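Local coordinates for protein mosquitocidal toxin (Bacillus sphaericus, PDB 2CB4) that probably transfers ADP-ribose from NAD+ to target proteins, as the catalytic domain of a mosquitocidal toxin, at residues A[191-196]-A[216-221]; A[206-211]-A[227-232]. The protein carries 1 engineered substitution. One frame throughout, in Å; residues are numbered along the deposited sequence.

Interaction 1 of 2, residues A[191-196]-A[216-221]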
loop_
_atom_site.group_PDB
_atom_site.type_symbol
_atom_site.label_atom_id
_atom_site.label_comp_id
_atom_site.label_asym_id
_atom_site.label_seq_id
_atom_site.Cartn_x
_atom_site.Cartn_y
_atom_site.Cartn_z
ATOM N N PHE A 191 -30.758 -22.994 11.203
ATOM C CA PHE A 191 -32.063 -22.578 11.740
ATOM C C PHE A 191 -33.001 -22.032 10.647
ATOM O O PHE A 191 -34.108 -21.563 10.941
ATOM C CB PHE A 191 -31.849 -21.525 12.825
ATOM C CG PHE A 191 -31.022 -22.040 13.968
ATOM C CD1 PHE A 191 -31.414 -23.223 14.631
ATOM C CD2 PHE A 191 -29.836 -21.419 14.338
ATOM C CE1 PHE A 191 -30.635 -23.744 15.660
ATOM C CE2 PHE A 191 -29.060 -21.941 15.357
ATOM C CZ PHE A 191 -29.451 -23.125 16.013
ATOM N N ILE A 192 -32.542 -22.080 9.395
ATOM C CA ILE A 192 -33.311 -21.588 8.256
ATOM C C ILE A 192 -33.765 -22.803 7.487
ATOM O O ILE A 192 -32.959 -23.535 6.902
ATOM C CB ILE A 192 -32.485 -20.591 7.375
ATOM C CG1 ILE A 192 -31.685 -19.626 8.277
ATOM C CG2 ILE A 192 -33.399 -19.843 6.409
ATOM C CD1 ILE A 192 -30.771 -18.655 7.518
ATOM N N ARG A 193 -35.066 -23.055 7.549
ATOM C CA ARG A 193 -35.625 -24.238 6.933
ATOM C C ARG A 193 -35.859 -24.179 5.437
ATOM O O ARG A 193 -35.671 -25.159 4.727
ATOM C CB ARG A 193 -36.937 -24.653 7.638
ATOM C CG ARG A 193 -37.430 -26.022 7.094
ATOM C CD ARG A 193 -38.427 -26.672 8.006
ATOM N NE ARG A 193 -39.727 -26.038 7.874
ATOM C CZ ARG A 193 -40.813 -26.407 8.536
ATOM N NH1 ARG A 193 -40.761 -27.422 9.366
ATOM N NH2 ARG A 193 -41.958 -25.761 8.360
ATOM N N SER A 194 -36.338 -23.039 4.962
ATOM C CA SER A 194 -36.644 -22.915 3.553
ATOM C C SER A 194 -36.753 -21.453 3.173
ATOM O O SER A 194 -36.631 -20.559 4.008
ATOM C CB SER A 194 -38.009 -23.596 3.291
ATOM O OG SER A 194 -39.086 -22.907 3.961
ATOM N N THR A 195 -37.046 -21.215 1.909
ATOM C CA THR A 195 -37.292 -19.858 1.450
ATOM C C THR A 195 -38.149 -19.881 0.196
ATOM O O THR A 195 -38.103 -20.829 -0.584
ATOM C CB THR A 195 -35.991 -19.006 1.245
ATOM O OG1 THR A 195 -36.356 -17.621 1.133
ATOM C CG2 THR A 195 -35.230 -19.421 -0.019
ATOM N N TYR A 196 -38.951 -18.845 0.022
ATOM C CA TYR A 196 -39.752 -18.682 -1.176
ATOM C C TYR A 196 -38.981 -17.675 -2.016
ATOM O O TYR A 196 -38.599 -16.618 -1.514
ATOM C CB TYR A 196 -41.070 -17.981 -0.878
ATOM C CG TYR A 196 -42.095 -18.831 -0.227
ATOM C CD1 TYR A 196 -41.990 -20.212 -0.234
ATOM C CD2 TYR A 196 -43.179 -18.257 0.404
ATOM C CE1 TYR A 196 -42.939 -21.006 0.389
ATOM C CE2 TYR A 196 -44.151 -19.035 1.000
ATOM C CZ TYR A 196 -44.026 -20.411 0.994
ATOM O OH TYR A 196 -44.986 -21.169 1.613
ATOM N N SER A 216 -36.399 -34.004 9.761
ATOM C CA SER A 216 -37.621 -34.821 9.656
ATOM C C SER A 216 -38.851 -33.957 9.372
ATOM O O SER A 216 -39.899 -34.465 8.951
ATOM C CB SER A 216 -37.837 -35.669 10.920
ATOM O OG SER A 216 -38.062 -34.843 12.049
ATOM N N THR A 217 -38.722 -32.644 9.576
ATOM C CA THR A 217 -39.847 -31.732 9.302
ATOM C C THR A 217 -39.825 -31.117 7.890
ATOM O O THR A 217 -40.743 -30.389 7.527
ATOM C CB THR A 217 -39.897 -30.584 10.312
ATOM O OG1 THR A 217 -38.763 -29.723 10.101
ATOM C CG2 THR A 217 -39.879 -31.130 11.774
ATOM N N LEU A 218 -38.798 -31.419 7.090
ATOM C CA LEU A 218 -38.692 -30.827 5.748
ATOM C C LEU A 218 -39.931 -30.989 4.870
ATOM O O LEU A 218 -40.270 -30.107 4.070
ATOM C CB LEU A 218 -37.386 -31.214 5.028
ATOM C CG LEU A 218 -36.093 -30.797 5.751
ATOM C CD1 LEU A 218 -34.860 -31.252 4.991
ATOM C CD2 LEU A 218 -36.048 -29.320 6.049
ATOM N N ASN A 219 -40.627 -32.105 5.036
ATOM C CA ASN A 219 -41.841 -32.345 4.238
ATOM C C ASN A 219 -43.018 -31.478 4.654
ATOM O O ASN A 219 -44.014 -31.415 3.945
ATOM C CB ASN A 219 -42.228 -33.821 4.267
ATOM C CG ASN A 219 -41.362 -34.649 3.358
ATOM O OD1 ASN A 219 -40.785 -35.652 3.775
ATOM N ND2 ASN A 219 -41.209 -34.191 2.116
ATOM N N ASP A 220 -42.895 -30.801 5.792
ATOM C CA ASP A 220 -43.966 -29.930 6.268
ATOM C C ASP A 220 -43.923 -28.564 5.595
ATOM O O ASP A 220 -44.807 -27.738 5.820
ATOM C CB ASP A 220 -43.885 -29.726 7.790
ATOM C CG ASP A 220 -44.004 -31.022 8.573
ATOM O OD1 ASP A 220 -44.533 -32.029 8.032
ATOM O OD2 ASP A 220 -43.563 -31.019 9.743
ATOM N N VAL A 221 -42.870 -28.299 4.820
ATOM C CA VAL A 221 -42.755 -27.023 4.147
ATOM C C VAL A 221 -43.906 -26.915 3.136
ATOM O O VAL A 221 -44.092 -27.767 2.242
ATOM C CB VAL A 221 -41.370 -26.808 3.470
ATOM C CG1 VAL A 221 -41.394 -25.522 2.624
ATOM C CG2 VAL A 221 -40.247 -26.785 4.510
#
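The guanidinium of R193 has the backbone N of V221 over one face and OG1 of T217 at its edge. CB of D220 approaches obliquely. R193 NH1 donates to T217 OG1 at 3.1 Å, with an N-H...O angle of 151°. The oxygen is only 7° out of the guanidinium plane. The two side chains cross at about a right angle. T217 OG1 also bonds to the carbonyl oxygen of N214.

R193 CG lies anti to the backbone N. There it packs against L218 CD2 at 3.7 Å, and the two side chains slide past each other in opposite directions. R193 then bends at chi3 (77°), which puts NE 3.5 Å from V221 CG2. V221 meets R193 tip to tip. Its other methyl, CG1, sits 3.7 Å from OG of S194.

T217 to D220 lie in a 3-10 segment, in which D220 N bonds to T217 O. The turn belongs to the loop between strands 202-208 and 229-231. R193 and S194 are on strand 192-199 of the mixed sheet in this ADP-ribosyltransferase domain. E155, on the adjacent strand 150-156, makes a salt bridge to R193 NH2 and a hydrogen bond to S194 OG.

D220 OD2 is 4.6 Å from R193 NH1 and well out of the guanidinium plane, so any pull is through charge alone. The charge of the buried R193 is probably balanced chiefly by E155. Its NH1 bonds to a neutral hydroxyl, linking the loop to the strand.

Interaction 2 of 2, residues A[206-211]-A[227-232]; sequences IWINPN and ISKVFW
W207 and W232 meet at an unusual slant, neither stacked nor edge-to-face. The six-membered ring of W207 and the five-membered ring of W232 have centroids 5.9 Å apart and planes at 69°. W232 CG, anti to the backbone N (chi1 -179°), lies on the W207 side. W207 CZ3 lies in plane at the W232 ring edge. V230 sits beside W207, its CB over one indole face toward the rim and its CG1 3.5 Å from W207 CZ3. F90 and P86, in helix 86-92, pack against W207; W232 meets P86 and sets its ring edge-to-face with F90.

Strands 202-208 and 229-231 are the parallel pair of a mixed sheet whose other strand pairs are antiparallel. Four backbone bonds join segments 206-211 and 227-232. I206 N donates to S228 O, and V230 N to I206 O, at 2.8 Å. I208 N donates to V230 O, and W232 N to I208 O.

The face opposite W207 and V230 carries I206, I208, K229 and F231. I208 CB makes a CH-pi contact over the F231 ring, 4.2 Å from its centroid, while P210 CG comes to the ring edge. N209 OD1 accepts from N211 N at 3.2 Å in an Asx turn; the donor is 61° out of the carbonyl plane. N211 ND2 lies at the edge of the W232 ring, 4.0 Å from CZ3, and N211 OD1 bonds to H144 of the second subunit.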
loop_
_atom_site.group_PDB
_atom_site.type_symbol
_atom_site.label_atom_id
_atom_site.label_comp_id
_atom_site.label_asym_id
_atom_site.label_seq_id
_atom_site.Cartn_x
_atom_site.Cartn_y
_atom_site.Cartn_z
ATOM N N ILE A 206 -39.514 -22.781 -4.522
ATOM C CA ILE A 206 -39.458 -23.037 -3.088
ATOM C C ILE A 206 -38.162 -23.798 -2.854
ATOM O O ILE A 206 -37.929 -24.824 -3.477
ATOM C CB ILE A 206 -40.653 -23.890 -2.592
ATOM C CG1 ILE A 206 -41.959 -23.123 -2.831
ATOM C CG2 ILE A 206 -40.493 -24.220 -1.080
ATOM C CD1 ILE A 206 -43.197 -23.988 -2.780
ATOM N N TRP A 207 -37.311 -23.248 -1.996
ATOM C CA TRP A 207 -36.018 -23.827 -1.667
ATOM C C TRP A 207 -36.079 -24.453 -0.284
ATOM O O TRP A 207 -36.544 -23.823 0.666
ATOM C CB TRP A 207 -34.961 -22.726 -1.601
ATOM C CG TRP A 207 -34.626 -22.124 -2.930
ATOM C CD1 TRP A 207 -35.195 -20.997 -3.518
ATOM C CD2 TRP A 207 -33.602 -22.567 -3.816
ATOM N NE1 TRP A 207 -34.598 -20.761 -4.730
ATOM C CE2 TRP A 207 -33.622 -21.707 -4.943
ATOM C CE3 TRP A 207 -32.695 -23.642 -3.792
ATOM C CZ2 TRP A 207 -32.749 -21.877 -6.022
ATOM C CZ3 TRP A 207 -31.834 -23.806 -4.872
ATOM C CH2 TRP A 207 -31.854 -22.907 -5.967
ATOM N N ILE A 208 -35.576 -25.682 -0.182
ATOM C CA ILE A 208 -35.511 -26.401 1.079
ATOM C C ILE A 208 -34.043 -26.474 1.492
ATOM O O ILE A 208 -33.191 -26.779 0.668
ATOM C CB ILE A 208 -36.034 -27.845 0.935
ATOM C CG1 ILE A 208 -37.433 -27.869 0.276
ATOM C CG2 ILE A 208 -36.059 -28.539 2.285
ATOM C CD1 ILE A 208 -38.460 -27.179 1.079
ATOM N N ASN A 209 -33.752 -26.180 2.759
ATOM C CA ASN A 209 -32.384 -26.267 3.289
ATOM C C ASN A 209 -32.273 -27.677 3.908
ATOM O O ASN A 209 -32.821 -27.921 4.972
ATOM C CB ASN A 209 -32.169 -25.229 4.392
ATOM C CG ASN A 209 -30.769 -25.266 4.957
ATOM O OD1 ASN A 209 -29.916 -26.013 4.491
ATOM N ND2 ASN A 209 -30.515 -24.434 5.948
ATOM N N PRO A 210 -31.589 -28.604 3.234
ATOM C CA PRO A 210 -31.469 -29.989 3.752
ATOM C C PRO A 210 -30.734 -30.075 5.099
ATOM O O PRO A 210 -30.837 -31.072 5.798
ATOM C CB PRO A 210 -30.639 -30.703 2.672
ATOM C CG PRO A 210 -30.734 -29.826 1.462
ATOM C CD PRO A 210 -30.814 -28.418 1.996
ATOM N N ASN A 211 -29.955 -29.043 5.413
ATOM C CA ASN A 211 -29.171 -28.973 6.638
ATOM C C ASN A 211 -29.907 -28.314 7.795
ATOM O O ASN A 211 -29.318 -28.001 8.815
ATOM C CB ASN A 211 -27.857 -28.220 6.384
ATOM C CG ASN A 211 -27.131 -28.729 5.157
ATOM O OD1 ASN A 211 -27.035 -29.923 4.938
ATOM N ND2 ASN A 211 -26.617 -27.823 4.365
ATOM N N ILE A 227 -45.346 -25.860 -7.751
ATOM C CA ILE A 227 -44.327 -24.857 -7.838
ATOM C C ILE A 227 -42.987 -25.606 -7.716
ATOM O O ILE A 227 -42.857 -26.535 -6.917
ATOM C CB ILE A 227 -44.556 -23.716 -6.795
ATOM C CG1 ILE A 227 -45.424 -22.637 -7.450
ATOM C CG2 ILE A 227 -43.241 -23.070 -6.371
ATOM C CD1 ILE A 227 -46.208 -21.962 -6.515
ATOM N N SER A 228 -42.016 -25.248 -8.559
ATOM C CA SER A 228 -40.677 -25.878 -8.506
ATOM C C SER A 228 -40.174 -25.873 -7.033
ATOM O O SER A 228 -40.093 -24.824 -6.393
ATOM C CB SER A 228 -39.696 -25.050 -9.372
ATOM O OG SER A 228 -38.352 -25.547 -9.351
ATOM N N LYS A 229 -39.860 -27.049 -6.504
ATOM C CA LYS A 229 -39.340 -27.196 -5.150
ATOM C C LYS A 229 -37.927 -27.772 -5.279
ATOM O O LYS A 229 -37.737 -28.834 -5.858
ATOM C CB LYS A 229 -40.218 -28.119 -4.321
ATOM C CG LYS A 229 -39.709 -28.328 -2.910
ATOM C CD LYS A 229 -40.775 -28.990 -2.037
ATOM C CE LYS A 229 -41.929 -28.046 -1.714
ATOM N NZ LYS A 229 -42.900 -28.599 -0.692
ATOM N N VAL A 230 -36.930 -27.052 -4.769
ATOM C CA VAL A 230 -35.546 -27.473 -4.882
ATOM C C VAL A 230 -34.834 -27.655 -3.541
ATOM O O VAL A 230 -34.975 -26.834 -2.640
ATOM C CB VAL A 230 -34.761 -26.446 -5.775
ATOM C CG1 VAL A 230 -33.304 -26.811 -5.914
ATOM C CG2 VAL A 230 -35.392 -26.352 -7.141
ATOM N N PHE A 231 -34.062 -28.739 -3.431
ATOM C CA PHE A 231 -33.241 -29.024 -2.252
ATOM C C PHE A 231 -31.904 -28.401 -2.535
ATOM O O PHE A 231 -31.219 -28.763 -3.473
ATOM C CB PHE A 231 -33.114 -30.528 -1.985
ATOM C CG PHE A 231 -34.385 -31.112 -1.512
ATOM C CD1 PHE A 231 -34.616 -31.300 -0.159
ATOM C CD2 PHE A 231 -35.443 -31.280 -2.412
ATOM C CE1 PHE A 231 -35.847 -31.763 0.287
ATOM C CE2 PHE A 231 -36.689 -31.730 -1.974
ATOM C CZ PHE A 231 -36.884 -31.978 -0.617
ATOM N N TRP A 232 -31.566 -27.414 -1.727
ATOM C CA TRP A 232 -30.355 -26.675 -1.917
ATOM C C TRP A 232 -29.064 -27.411 -1.605
ATOM O O TRP A 232 -29.027 -28.309 -0.763
ATOM C CB TRP A 232 -30.456 -25.430 -1.025
ATOM C CG TRP A 232 -29.261 -24.512 -1.107
ATOM C CD1 TRP A 232 -29.043 -23.519 -2.042
ATOM C CD2 TRP A 232 -28.103 -24.504 -0.231
ATOM N NE1 TRP A 232 -27.831 -22.910 -1.796
ATOM C CE2 TRP A 232 -27.233 -23.493 -0.701
ATOM C CE3 TRP A 232 -27.709 -25.279 0.877
ATOM C CZ2 TRP A 232 -26.014 -23.202 -0.075
ATOM C CZ3 TRP A 232 -26.476 -25.008 1.476
ATOM C CH2 TRP A 232 -25.651 -23.967 0.998
#

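How the interactions relate
From the N terminus the chain passes 191-196, then 206-211, then 216-221, then 227-232. Interaction 1 closes a loop from the first to the third of these ranges, and interaction 2 closes one from the second to the fourth. The two loops therefore cross. Strands 192-199 and 202-208 follow each other and are antiparallel neighbours in the sheet; T195 O bonds to W207 N at 2.9 Å between them. N209 ND2 also probably donates to I192 O. Interaction 1 fastens the turn at 216-221 to the earlier strand. Interaction 2 adds strand 229-231 beyond the later one. L218 packs on I208 of strand 202-208 and its CD2 on N209 O, so the turn touches that strand too.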